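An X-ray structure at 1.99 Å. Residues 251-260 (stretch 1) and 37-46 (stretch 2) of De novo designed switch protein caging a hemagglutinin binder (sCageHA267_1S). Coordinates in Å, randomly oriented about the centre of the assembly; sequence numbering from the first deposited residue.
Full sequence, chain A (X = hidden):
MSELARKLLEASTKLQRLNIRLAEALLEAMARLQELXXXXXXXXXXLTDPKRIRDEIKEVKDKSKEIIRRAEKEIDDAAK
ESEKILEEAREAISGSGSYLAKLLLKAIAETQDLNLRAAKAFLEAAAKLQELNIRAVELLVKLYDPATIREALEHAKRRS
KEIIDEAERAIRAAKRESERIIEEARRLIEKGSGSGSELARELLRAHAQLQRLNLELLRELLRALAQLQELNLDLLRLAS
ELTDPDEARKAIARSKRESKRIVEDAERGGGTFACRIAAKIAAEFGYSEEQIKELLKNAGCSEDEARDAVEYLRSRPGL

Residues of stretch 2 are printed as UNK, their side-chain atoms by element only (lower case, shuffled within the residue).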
# COMPACT_ATOMS: atom_id res chain seq x y z
N ALA A 251 16.21 -21.00 13.90
CA ALA A 251 14.90 -20.38 14.03
C ALA A 251 14.85 -19.05 13.29
O ALA A 251 13.78 -18.63 12.83
CB ALA A 251 14.54 -20.18 15.50
N ILE A 252 15.99 -18.37 13.18
CA ILE A 252 16.08 -17.17 12.37
C ILE A 252 16.04 -17.53 10.89
O ILE A 252 15.33 -16.89 10.10
CB ILE A 252 17.36 -16.39 12.72
CG1 ILE A 252 17.27 -15.84 14.14
CG2 ILE A 252 17.61 -15.29 11.70
CD1 ILE A 252 18.60 -15.42 14.71
N ALA A 253 16.80 -18.55 10.49
CA ALA A 253 16.74 -19.00 9.10
C ALA A 253 15.32 -19.36 8.70
O ALA A 253 14.86 -19.01 7.60
CB ALA A 253 17.68 -20.19 8.90
N ARG A 254 14.59 -20.04 9.59
CA ARG A 254 13.19 -20.36 9.35
C ARG A 254 12.34 -19.09 9.26
O ARG A 254 11.43 -19.00 8.42
CB ARG A 254 12.69 -21.28 10.46
CG ARG A 254 11.20 -21.62 10.48
CD ARG A 254 10.91 -22.79 11.46
NE ARG A 254 10.74 -22.39 12.86
CZ ARG A 254 11.61 -22.65 13.83
NH1 ARG A 254 12.74 -23.29 13.56
NH2 ARG A 254 11.37 -22.26 15.09
N SER A 255 12.64 -18.10 10.10
CA SER A 255 11.91 -16.84 10.05
C SER A 255 12.24 -16.04 8.80
O SER A 255 11.38 -15.33 8.28
CB SER A 255 12.20 -16.01 11.30
OG SER A 255 11.33 -16.38 12.35
N LYS A 256 13.48 -16.13 8.30
CA LYS A 256 13.78 -15.47 7.03
C LYS A 256 13.01 -16.10 5.88
O LYS A 256 12.49 -15.39 5.01
CB LYS A 256 15.29 -15.50 6.77
CG LYS A 256 15.77 -14.45 5.78
CD LYS A 256 17.28 -14.29 5.79
CE LYS A 256 17.70 -13.09 4.93
NZ LYS A 256 17.62 -11.79 5.68
N ARG A 257 12.88 -17.43 5.87
CA ARG A 257 12.14 -18.10 4.80
C ARG A 257 10.67 -17.69 4.80
O ARG A 257 10.09 -17.45 3.73
CB ARG A 257 12.25 -19.62 4.94
CG ARG A 257 13.60 -20.20 4.55
CD ARG A 257 13.52 -21.72 4.47
NE ARG A 257 12.87 -22.32 5.64
CZ ARG A 257 13.52 -22.74 6.73
NH1 ARG A 257 14.84 -22.61 6.81
NH2 ARG A 257 12.84 -23.28 7.74
N GLU A 258 10.04 -17.60 5.98
CA GLU A 258 8.62 -17.26 6.02
C GLU A 258 8.40 -15.78 5.73
O GLU A 258 7.40 -15.41 5.09
CB GLU A 258 8.01 -17.65 7.37
CG GLU A 258 6.47 -17.55 7.44
CD GLU A 258 5.74 -18.54 6.53
OE1 GLU A 258 4.57 -18.28 6.17
OE2 GLU A 258 6.33 -19.60 6.18
N SER A 259 9.31 -14.91 6.18
CA SER A 259 9.25 -13.50 5.80
C SER A 259 9.25 -13.34 4.29
O SER A 259 8.51 -12.52 3.74
CB SER A 259 10.41 -12.73 6.42
OG SER A 259 10.21 -12.52 7.80
N LYS A 260 10.09 -14.12 3.59
CA LYS A 260 10.10 -14.03 2.14
C LYS A 260 8.79 -14.55 1.55
O LYS A 260 8.30 -14.01 0.56
CB LYS A 260 11.31 -14.77 1.57
CG LYS A 260 12.66 -14.19 2.04
CD LYS A 260 12.71 -12.65 1.95
CE LYS A 260 12.78 -11.98 3.35
NZ LYS A 260 12.59 -10.47 3.36
N UNK A 37 15.79 -6.15 10.54
CA UNK A 37 15.41 -6.67 11.84
C UNK A 37 15.90 -8.10 12.04
O UNK A 37 16.43 -8.44 13.11
c UNK A 37 13.48 -6.89 13.46
n UNK A 37 13.06 -8.12 13.71
c UNK A 37 13.90 -6.58 12.04
o UNK A 37 13.55 -6.02 14.34
N UNK A 38 15.76 -8.94 11.01
CA UNK A 38 16.24 -10.31 11.16
C UNK A 38 17.74 -10.34 11.38
O UNK A 38 18.23 -11.06 12.26
c UNK A 38 15.86 -11.14 9.93
c UNK A 38 13.74 -11.79 11.15
c UNK A 38 14.06 -12.38 8.73
c UNK A 38 14.35 -11.36 9.81
N UNK A 39 18.48 -9.54 10.61
CA UNK A 39 19.92 -9.45 10.79
C UNK A 39 20.29 -8.97 12.19
O UNK A 39 21.24 -9.47 12.79
c UNK A 39 20.52 -8.51 9.74
o UNK A 39 21.85 -10.59 7.12
c UNK A 39 21.82 -9.65 7.94
c UNK A 39 20.49 -9.07 8.34
o UNK A 39 22.85 -9.16 8.46
N UNK A 40 19.55 -8.00 12.71
CA UNK A 40 19.85 -7.49 14.05
C UNK A 40 19.60 -8.55 15.11
O UNK A 40 20.40 -8.71 16.05
c UNK A 40 20.66 -5.42 16.04
c UNK A 40 19.02 -6.24 14.32
c UNK A 40 18.32 -4.46 15.95
c UNK A 40 19.18 -5.70 15.73
N UNK A 41 18.49 -9.29 14.99
CA UNK A 41 18.25 -10.38 15.93
C UNK A 41 19.38 -11.39 15.88
O UNK A 41 19.86 -11.87 16.91
c UNK A 41 16.90 -11.05 15.63
c UNK A 41 16.75 -12.31 16.45
c UNK A 41 15.78 -10.10 15.92
N UNK A 42 19.85 -11.71 14.66
CA UNK A 42 20.88 -12.73 14.51
C UNK A 42 22.17 -12.31 15.20
O UNK A 42 22.87 -13.14 15.80
c UNK A 42 23.62 -16.45 12.30
c UNK A 42 21.44 -15.45 12.41
c UNK A 42 22.25 -16.57 12.17
c UNK A 42 21.99 -14.23 12.77
o UNK A 42 24.44 -17.54 12.08
c UNK A 42 23.37 -14.14 12.89
c UNK A 42 24.18 -15.24 12.67
c UNK A 42 21.11 -13.02 13.03
N UNK A 43 22.51 -11.02 15.13
CA UNK A 43 23.74 -10.56 15.76
C UNK A 43 23.60 -10.45 17.27
O UNK A 43 24.58 -10.63 17.99
c UNK A 43 25.52 -9.28 14.46
c UNK A 43 26.57 -9.99 15.34
c UNK A 43 24.16 -9.22 15.16
c UNK A 43 25.99 -7.89 14.08
N UNK A 44 22.39 -10.15 17.76
CA UNK A 44 22.15 -10.10 19.19
C UNK A 44 22.31 -11.46 19.86
O UNK A 44 22.51 -11.51 21.07
c UNK A 44 20.75 -9.55 19.47
N UNK A 45 22.19 -12.54 19.09
CA UNK A 45 22.46 -13.88 19.63
C UNK A 45 23.96 -14.04 19.90
O UNK A 45 24.36 -14.65 20.90
c UNK A 45 22.44 -16.32 19.03
c UNK A 45 21.94 -14.95 18.65
c UNK A 45 20.42 -14.93 18.59
N UNK A 46 24.80 -13.46 19.04
CA UNK A 46 26.25 -13.60 19.14
C UNK A 46 26.86 -12.61 20.13
O UNK A 46 27.46 -13.00 21.14
c UNK A 46 28.35 -14.48 16.06
o UNK A 46 29.52 -14.80 16.40
c UNK A 46 26.87 -13.41 17.76
c UNK A 46 27.24 -14.70 17.06
o UNK A 46 28.05 -13.98 14.95

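Position 37 has four side-chain atoms: two carbons, the second carrying one oxygen and one nitrogen. It is out of reach of stretch 1. The residue is Asn37.

Position 38 has four carbons, forked at the second. One tip touches the backbone of stretch 1 at Lys256. An unbranched first carbon followed by a fork means leucine, Leu38. CD1 of Leu38 lies 3.5 Å from CA of Lys256. The same CD1 of Leu38 is also 4.0 Å from O of Ser255 and 4.0 Å from OG of Ser259.

Position 39 has three carbons in a chain, the third carrying two oxygens. Its CA-to-CB bond points away from stretch 1, although the end comes nearer. The carboxylate makes it Glu39. No salt bridge to stretch 1 forms.

Position 40 has four carbons, again forked at the second. It is out of reach of stretch 1 and buried elsewhere in the structure. It is Leu40.

Position 41 has three carbons, with the fork at the first. One branch touches Ile252. Branching at CB with two single carbons gives Val41. CG1 of Val41 lies 4.0 Å from CD1 of Ile252.

Position 42 has one carbon, then a ring of six carbons bearing one oxygen. The ring and the backbone here touch the end of Ile252. This phenol identifies Tyr42. CD1 of Ile252 is 3.5 Å from CA of Tyr42 and 3.7 Å from ring atom CD1 of Tyr42. The methyl approaches the ring obliquely.

Position 43 has four carbons forked at the second. Its CA-to-CB bond points away from stretch 1. It is Leu43.

Position 44 has a single carbon, and makes no contact. It is Ala44.

Position 45 has three carbons forked at the first. One branch faces Ile252. It is Val45, with its CG2 4.3 Å from CD1 of Ile252.

Position 46 has three carbons, the third carrying two oxygens. It is exposed and out of reach of stretch 1. It is Glu46.

The two helices run antiparallel at 179°, with axes 10.5 Å apart at closest approach. Ile252 is the knob: its side chain sits among Leu38, Val41, Tyr42 and Val45. Leu38 packs in the other direction, over Ser255, Lys256 and Ser259. OG of Ser259 donates to O of Ser255 at 3.1 Å, and OG of Ser255 makes a weak bond to O of Ala251 at 3.4 Å. No hydrogen bond crosses between the stretches, so the contact rests on apolar packing.

Stretch 2 37-46: NLELVYLAVE
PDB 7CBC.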